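Local coordinates for excinuclease ABC, subunit A. (Deinococcus radiodurans, PDB 2VF7), which binds DNA and zinc, binds and hydrolyses ATP as a UvrA-family ABC protein, and probably takes part in recognising damaged DNA for excision repair, at residues 150-155 against 287-292; 160-165 against 281-286. The protein carries 1 engineered substitution. All coordinates share one frame; numbering follows the deposited sequence.

Interaction 1 (150-155 against 287-292); sequences ACPECH and CPLCHG. With ZN (zinc ion), chain F.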
ATOM      1  N   ALA A 150      15.229  17.801 -15.129  1.00 65.14           N
ATOM      2  CA  ALA A 150      14.690  19.104 -14.737  1.00 65.30           C
ATOM      3  C   ALA A 150      15.692  20.246 -14.877  1.00 65.58           C
ATOM      4  O   ALA A 150      16.857  20.119 -14.479  1.00 65.63           O
ATOM      5  CB  ALA A 150      14.168  19.044 -13.313  1.00 64.81           C
ATOM      6  N   CYS A 151      15.226  21.361 -15.443  1.00 65.79           N
ATOM      7  CA  CYS A 151      15.996  22.602 -15.496  1.00 65.96           C
ATOM      8  C   CYS A 151      16.425  22.998 -14.079  1.00 66.29           C
ATOM      9  O   CYS A 151      15.594  23.035 -13.178  1.00 66.29           O
ATOM     10  CB  CYS A 151      15.152  23.708 -16.131  1.00 65.88           C
ATOM     11  SG  CYS A 151      15.756  25.393 -15.913  1.00 65.31           S
ATOM     12  N   PRO A 152      17.727  23.277 -13.880  1.00 66.66           N
ATOM     13  CA  PRO A 152      18.278  23.661 -12.560  1.00 66.89           C
ATOM     14  C   PRO A 152      17.826  25.034 -12.007  1.00 67.08           C
ATOM     15  O   PRO A 152      17.929  25.265 -10.794  1.00 67.04           O
ATOM     16  CB  PRO A 152      19.799  23.656 -12.787  1.00 66.90           C
ATOM     17  CG  PRO A 152      20.019  23.001 -14.133  1.00 67.04           C
ATOM     18  CD  PRO A 152      18.769  23.233 -14.922  1.00 66.79           C
ATOM     19  N   GLU A 153      17.351  25.926 -12.884  1.00 67.18           N
ATOM     20  CA  GLU A 153      16.811  27.243 -12.498  1.00 67.27           C
ATOM     21  C   GLU A 153      15.465  27.167 -11.758  1.00 67.12           C
ATOM     22  O   GLU A 153      15.272  27.827 -10.736  1.00 67.28           O
ATOM     23  CB  GLU A 153      16.652  28.132 -13.737  1.00 67.23           C
ATOM     24  CG  GLU A 153      17.781  29.113 -13.978  1.00 68.61           C
ATOM     25  CD  GLU A 153      17.343  30.576 -13.921  1.00 69.65           C
ATOM     26  OE1 GLU A 153      16.614  30.967 -12.984  1.00 70.10           O
ATOM     27  OE2 GLU A 153      17.747  31.343 -14.823  1.00 69.73           O
ATOM     28  N   CYS A 154      14.534  26.377 -12.289  1.00 66.89           N
ATOM     29  CA  CYS A 154      13.175  26.321 -11.755  1.00 66.61           C
ATOM     30  C   CYS A 154      12.901  24.974 -11.110  1.00 66.61           C
ATOM     31  O   CYS A 154      11.938  24.825 -10.355  1.00 66.43           O
ATOM     32  CB  CYS A 154      12.153  26.620 -12.854  1.00 66.45           C
ATOM     33  SG  CYS A 154      12.277  25.566 -14.320  1.00 66.38           S
ATOM     34  N   HIS A 155      13.790  24.020 -11.390  1.00 66.87           N
ATOM     35  CA  HIS A 155      13.680  22.616 -10.953  1.00 67.22           C
ATOM     36  C   HIS A 155      12.480  21.923 -11.585  1.00 66.99           C
ATOM     37  O   HIS A 155      11.775  21.150 -10.927  1.00 67.11           O
ATOM     38  CB  HIS A 155      13.662  22.474  -9.425  1.00 67.51           C
ATOM     39  CG  HIS A 155      14.855  23.066  -8.746  1.00 68.74           C
ATOM     40  ND1 HIS A 155      14.764  24.139  -7.885  1.00 69.99           N
ATOM     41  CD2 HIS A 155      16.169  22.740  -8.805  1.00 70.16           C
ATOM     42  CE1 HIS A 155      15.969  24.449  -7.441  1.00 70.49           C
ATOM     43  NE2 HIS A 155      16.841  23.615  -7.983  1.00 70.80           N
ATOM     44  N   CYS A 287      10.626  31.188 -15.850  1.00 63.79           N
ATOM     45  CA  CYS A 287      12.013  30.727 -15.906  1.00 63.82           C
ATOM     46  C   CYS A 287      12.680  31.234 -17.179  1.00 63.86           C
ATOM     47  O   CYS A 287      12.077  31.145 -18.242  1.00 63.87           O
ATOM     48  CB  CYS A 287      12.039  29.208 -15.905  1.00 63.81           C
ATOM     49  SG  CYS A 287      13.659  28.505 -15.918  1.00 62.82           S
ATOM     50  N   PRO A 288      13.903  31.803 -17.072  1.00 64.13           N
ATOM     51  CA  PRO A 288      14.641  32.311 -18.242  1.00 64.40           C
ATOM     52  C   PRO A 288      15.583  31.312 -18.939  1.00 64.63           C
ATOM     53  O   PRO A 288      15.954  31.540 -20.086  1.00 64.48           O
ATOM     54  CB  PRO A 288      15.432  33.495 -17.670  1.00 64.33           C
ATOM     55  CG  PRO A 288      15.467  33.282 -16.159  1.00 64.17           C
ATOM     56  CD  PRO A 288      14.647  32.058 -15.826  1.00 64.21           C
ATOM     57  N   LEU A 289      15.962  30.225 -18.261  1.00 65.16           N
ATOM     58  CA  LEU A 289      16.760  29.152 -18.882  1.00 65.60           C
ATOM     59  C   LEU A 289      15.897  28.194 -19.737  1.00 65.92           C
ATOM     60  O   LEU A 289      16.398  27.535 -20.639  1.00 65.71           O
ATOM     61  CB  LEU A 289      17.565  28.377 -17.818  1.00 65.60           C
ATOM     62  CG  LEU A 289      18.586  27.329 -18.296  1.00 65.32           C
ATOM     63  CD1 LEU A 289      19.872  27.971 -18.824  1.00 65.35           C
ATOM     64  CD2 LEU A 289      18.909  26.323 -17.198  1.00 65.31           C
ATOM     65  N   CYS A 290      14.607  28.114 -19.423  1.00 66.48           N
ATOM     66  CA  CYS A 290      13.643  27.349 -20.217  1.00 66.80           C
ATOM     67  C   CYS A 290      12.332  28.145 -20.296  1.00 67.27           C
ATOM     68  O   CYS A 290      11.421  27.984 -19.461  1.00 67.51           O
ATOM     69  CB  CYS A 290      13.435  25.949 -19.622  1.00 66.67           C
ATOM     70  SG  CYS A 290      12.983  25.900 -17.855  1.00 66.52           S
ATOM     71  N   HIS A 291      12.252  29.006 -21.308  1.00 67.53           N
ATOM     72  CA  HIS A 291      11.255  30.079 -21.378  1.00 68.06           C
ATOM     73  C   HIS A 291       9.804  29.606 -21.511  1.00 68.10           C
ATOM     74  O   HIS A 291       9.070  30.059 -22.392  1.00 68.19           O
ATOM     75  CB  HIS A 291      11.598  31.031 -22.532  1.00 68.39           C
ATOM     76  CG  HIS A 291      13.041  31.433 -22.584  1.00 69.23           C
ATOM     77  ND1 HIS A 291      14.010  30.655 -23.180  1.00 69.80           N
ATOM     78  CD2 HIS A 291      13.677  32.535 -22.125  1.00 70.62           C
ATOM     79  CE1 HIS A 291      15.179  31.258 -23.085  1.00 70.55           C
ATOM     80  NE2 HIS A 291      15.005  32.403 -22.449  1.00 70.84           N
ATOM     81  N   GLY A 292       9.388  28.722 -20.608  1.00 68.13           N
ATOM     82  CA  GLY A 292       8.085  28.073 -20.694  1.00 68.25           C
ATOM     83  C   GLY A 292       8.217  26.569 -20.539  1.00 68.08           C
ATOM     84  O   GLY A 292       7.549  25.968 -19.703  1.00 68.09           O
TER
HETATM   85 ZN    ZN F 903      13.545  26.415 -15.993  0.50 59.21          ZN
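The carboxylate of Glu153 comes up to the CG–CD side of the Pro288 ring, with Glu153 OE2 3.3 Å from Pro288 CG, and the two side chains cross at about a right angle. The imidazole of His291 has Pro288 C on one face, 3.7 Å above the plane and displaced toward the rim. Nearer the backbone, Glu153 CG meets Leu289 CB at 3.9 Å. Leu289 also sends CD2 to within 3.5 Å of Cys151 SG, and the same methyl meets Pro152 CD. Between the segments sits a Cys4 zinc site made from two CxxC turns: the zinc ion is bound by Cys151 SG at 2.4 Å, Cys154 SG at 2.3 Å, Cys287 SG at 2.1 Å and Cys290 SG at 2.0 Å. All six S–Zn–S angles lie between 100° and 116°, which is evidence for a tetrahedral site. In each turn the first SG is anti to the backbone N and the second between N and the carbonyl carbon, so both present their sulfurs to the metal alike. Weak bonds from Glu153 N to Cys151 SG and from Cys290 N to Cys287 SG add polar contacts to two thiolates, and backbone bonds tie Cys151 to Arg294 and Cys287 to Gly158.

Interaction 2 (160-165 against 281-286); sequences VYTVTE and YMISEE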
ATOM      1  N   VAL A 160       9.897  30.825 -12.020  1.00 63.43           N
ATOM      2  CA  VAL A 160      10.867  31.185 -10.978  1.00 63.39           C
ATOM      3  C   VAL A 160      10.198  32.050  -9.899  1.00 63.26           C
ATOM      4  O   VAL A 160       9.568  33.060 -10.222  1.00 63.27           O
ATOM      5  CB  VAL A 160      12.118  31.875 -11.605  1.00 63.17           C
ATOM      6  CG1 VAL A 160      12.808  32.817 -10.621  1.00 63.47           C
ATOM      7  CG2 VAL A 160      13.090  30.826 -12.121  1.00 63.02           C
ATOM      8  N   TYR A 161      10.353  31.649  -8.631  1.00 63.19           N
ATOM      9  CA  TYR A 161       9.606  32.241  -7.510  1.00 63.15           C
ATOM     10  C   TYR A 161      10.449  33.026  -6.493  1.00 62.67           C
ATOM     11  O   TYR A 161      11.379  32.498  -5.884  1.00 62.47           O
ATOM     12  CB  TYR A 161       8.772  31.161  -6.788  1.00 64.08           C
ATOM     13  CG  TYR A 161       7.644  30.587  -7.620  1.00 64.76           C
ATOM     14  CD1 TYR A 161       7.793  29.373  -8.289  1.00 65.08           C
ATOM     15  CD2 TYR A 161       6.427  31.262  -7.741  1.00 65.55           C
ATOM     16  CE1 TYR A 161       6.766  28.846  -9.060  1.00 65.42           C
ATOM     17  CE2 TYR A 161       5.393  30.744  -8.513  1.00 65.68           C
ATOM     18  CZ  TYR A 161       5.571  29.539  -9.169  1.00 65.44           C
ATOM     19  OH  TYR A 161       4.552  29.027  -9.935  1.00 65.89           O
ATOM     20  N   THR A 162      10.106  34.298  -6.306  1.00 62.09           N
ATOM     21  CA  THR A 162      10.811  35.135  -5.349  1.00 61.41           C
ATOM     22  C   THR A 162       9.897  35.720  -4.278  1.00 60.90           C
ATOM     23  O   THR A 162       8.679  35.516  -4.275  1.00 60.43           O
ATOM     24  CB  THR A 162      11.623  36.270  -6.018  1.00 61.52           C
ATOM     25  OG1 THR A 162      10.930  36.762  -7.169  1.00 62.65           O
ATOM     26  CG2 THR A 162      13.001  35.776  -6.440  1.00 62.40           C
ATOM     27  N   VAL A 163      10.521  36.452  -3.365  1.00 60.36           N
ATOM     28  CA  VAL A 163       9.844  37.026  -2.231  1.00 59.87           C
ATOM     29  C   VAL A 163      10.555  38.339  -1.893  1.00 59.57           C
ATOM     30  O   VAL A 163      11.780  38.446  -2.012  1.00 59.51           O
ATOM     31  CB  VAL A 163       9.814  36.004  -1.072  1.00 59.91           C
ATOM     32  CG1 VAL A 163      10.972  36.188  -0.107  1.00 59.55           C
ATOM     33  CG2 VAL A 163       8.505  36.069  -0.371  1.00 60.60           C
ATOM     34  N   THR A 164       9.781  39.359  -1.536  1.00 59.21           N
ATOM     35  CA  THR A 164      10.349  40.683  -1.251  1.00 58.73           C
ATOM     36  C   THR A 164       9.793  41.216   0.052  1.00 58.58           C
ATOM     37  O   THR A 164       8.884  40.625   0.621  1.00 58.85           O
ATOM     38  CB  THR A 164      10.040  41.704  -2.356  1.00 58.57           C
ATOM     39  OG1 THR A 164       8.645  41.679  -2.639  1.00 58.24           O
ATOM     40  CG2 THR A 164      10.817  41.401  -3.620  1.00 58.61           C
ATOM     41  N   GLU A 165      10.340  42.332   0.525  1.00 58.34           N
ATOM     42  CA  GLU A 165       9.804  42.979   1.709  1.00 57.89           C
ATOM     43  C   GLU A 165       8.374  43.461   1.486  1.00 57.82           C
ATOM     44  O   GLU A 165       7.535  43.277   2.358  1.00 57.78           O
ATOM     45  CB  GLU A 165      10.694  44.125   2.165  1.00 57.98           C
ATOM     46  CG  GLU A 165      10.190  44.801   3.424  1.00 58.65           C
ATOM     47  CD  GLU A 165      11.193  45.748   4.023  1.00 60.63           C
ATOM     48  OE1 GLU A 165      12.203  46.038   3.352  1.00 62.06           O
ATOM     49  OE2 GLU A 165      10.967  46.214   5.167  1.00 61.11           O
ATOM     50  N   TYR A 281       1.897  35.957  -1.029  1.00 65.57           N
ATOM     51  CA  TYR A 281       3.074  36.697  -0.549  1.00 65.46           C
ATOM     52  C   TYR A 281       4.305  36.431  -1.414  1.00 65.69           C
ATOM     53  O   TYR A 281       5.444  36.690  -0.996  1.00 65.92           O
ATOM     54  CB  TYR A 281       3.370  36.331   0.912  1.00 65.38           C
ATOM     55  CG  TYR A 281       2.133  36.334   1.772  1.00 65.48           C
ATOM     56  CD1 TYR A 281       1.666  37.517   2.344  1.00 64.54           C
ATOM     57  CD2 TYR A 281       1.413  35.156   2.004  1.00 64.86           C
ATOM     58  CE1 TYR A 281       0.522  37.528   3.131  1.00 64.28           C
ATOM     59  CE2 TYR A 281       0.259  35.163   2.789  1.00 64.26           C
ATOM     60  CZ  TYR A 281      -0.174  36.356   3.345  1.00 64.58           C
ATOM     61  OH  TYR A 281      -1.311  36.391   4.119  1.00 66.07           O
ATOM     62  N   MET A 282       4.068  35.915  -2.619  1.00 65.60           N
ATOM     63  CA  MET A 282       5.131  35.577  -3.550  1.00 65.54           C
ATOM     64  C   MET A 282       5.020  36.384  -4.829  1.00 66.05           C
ATOM     65  O   MET A 282       3.985  36.998  -5.102  1.00 66.55           O
ATOM     66  CB  MET A 282       5.080  34.100  -3.890  1.00 65.27           C
ATOM     67  CG  MET A 282       5.974  33.227  -3.031  1.00 65.18           C
ATOM     68  SD  MET A 282       5.900  31.492  -3.541  1.00 65.48           S
ATOM     69  CE  MET A 282       4.407  31.015  -2.712  1.00 63.04           C
ATOM     70  N   ILE A 283       6.093  36.393  -5.610  1.00 66.07           N
ATOM     71  CA  ILE A 283       6.057  37.004  -6.937  1.00 66.34           C
ATOM     72  C   ILE A 283       6.456  35.960  -7.994  1.00 66.40           C
ATOM     73  O   ILE A 283       7.389  35.185  -7.785  1.00 66.07           O
ATOM     74  CB  ILE A 283       6.874  38.341  -7.000  1.00 66.29           C
ATOM     75  CG1 ILE A 283       8.220  38.210  -6.285  1.00 66.74           C
ATOM     76  CG2 ILE A 283       6.088  39.481  -6.330  1.00 65.33           C
ATOM     77  CD1 ILE A 283       9.107  39.451  -6.376  1.00 67.06           C
ATOM     78  N   SER A 284       5.712  35.912  -9.102  1.00 66.76           N
ATOM     79  CA  SER A 284       5.878  34.843 -10.103  1.00 66.86           C
ATOM     80  C   SER A 284       6.366  35.349 -11.456  1.00 66.70           C
ATOM     81  O   SER A 284       5.874  36.359 -11.979  1.00 66.94           O
ATOM     82  CB  SER A 284       4.588  34.029 -10.273  1.00 67.10           C
ATOM     83  OG  SER A 284       4.793  32.899 -11.105  1.00 67.26           O
ATOM     84  N   GLU A 285       7.333  34.621 -12.009  1.00 66.22           N
ATOM     85  CA  GLU A 285       7.999  34.990 -13.252  1.00 66.10           C
ATOM     86  C   GLU A 285       8.325  33.722 -14.030  1.00 65.68           C
ATOM     87  O   GLU A 285       8.532  32.662 -13.442  1.00 65.75           O
ATOM     88  CB  GLU A 285       9.289  35.754 -12.939  1.00 66.09           C
ATOM     89  CG  GLU A 285       9.999  36.346 -14.142  1.00 67.43           C
ATOM     90  CD  GLU A 285       9.329  37.609 -14.656  1.00 69.15           C
ATOM     91  OE1 GLU A 285       8.895  37.629 -15.831  1.00 68.48           O
ATOM     92  OE2 GLU A 285       9.228  38.574 -13.871  1.00 70.43           O
ATOM     93  N   GLU A 286       8.368  33.829 -15.349  1.00 65.21           N
ATOM     94  CA  GLU A 286       8.761  32.698 -16.181  1.00 64.97           C
ATOM     95  C   GLU A 286      10.266  32.452 -16.075  1.00 64.47           C
ATOM     96  O   GLU A 286      11.075  33.390 -16.175  1.00 64.11           O
ATOM     97  CB  GLU A 286       8.347  32.905 -17.643  1.00 65.11           C
ATOM     98  CG  GLU A 286       6.923  33.441 -17.836  1.00 66.41           C
ATOM     99  CD  GLU A 286       6.857  34.972 -17.889  1.00 67.75           C
ATOM    100  OE1 GLU A 286       7.331  35.563 -18.896  1.00 68.48           O
ATOM    101  OE2 GLU A 286       6.325  35.582 -16.932  1.00 67.42           O
TER
HETATM  102  O   HOH W   1       3.114  30.791 -11.381  1.00 60.87           O
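The ring of Tyr161 overlaps the side chain of Ser284 obliquely, its CE2 lying 3.4 Å from Ser284 OG. CG is anti to the carbonyl carbon (chi1 -67°), which starts the ring out beside the backbone N. One water bridges the two side chains, 2.7 Å from Tyr161 OH and equally far from Ser284 OG. Arg159 NH2 is a further hydrogen-bond partner of that serine oxygen. Met282 SD stands 5.1 Å from the ring centroid and 48° off the normal, an oblique Met-aromatic contact, and Phe266 of helix 258-268 meets both residues. An alanine in place of Tyr161 would probably leave the bridging water without its phenolic partner and open a gap beside Met282 and Phe266. The backbones form a two-stranded antiparallel sheet, with axes 154° apart in direction, that closes the root of a long excursion carrying the UvrA DNA-binding sequence. Val160–Glu285 and Thr162–Ile283 are hydrogen-bonded pairs, and Tyr161–Ser284 between them is non-hydrogen-bonded. Val160 N reaches Glu285 O at 2.7 Å, while the return bond from Glu285 N to Val160 O is longer and more bent. Both bonds of the Thr162–Ile283 pair are straighter, although Ile283 N approaches Thr162 O from above the carbonyl plane. On the face of Val160, Thr162 and Ile283, the threonine hydroxyl rests on aliphatic carbon, OG1 being 3.2 Å from Ile283 CG1, while Ile283 CD1 continues to Thr164 CG2 at 3.8 Å. Past the pairing, Val163 CG2 packs against Tyr281 O, and Ser167 OG hydrogen-bonds both that oxygen and Thr164 N, with Thr164 at the N-cap position of helix 165-168.

Overall arrangement
Neither interaction belongs to the centre of the chain: both lie about 30 Å from it. Interaction 1 is partly buried, its four cysteines enclosed among exposed neighbours, whereas interaction 2 is a surface contact. Their chemistry differs accordingly. Loops 150-155 and 287-292 share no direct hydrogen bond and bury 295 Å², held by zinc coordination; segments 160-165 and 281-286 bury 478 Å², through the backbone pairing of strands 159-162 and 283-286 and through side-chain contacts. Interaction 2 is nested inside the loop closed by interaction 1, so the same two passages of chain are clasped twice. Val160 joins them, its CG2 lying 3.6 Å from Glu153 OE1 and 3.9 Å from Cys287 CA.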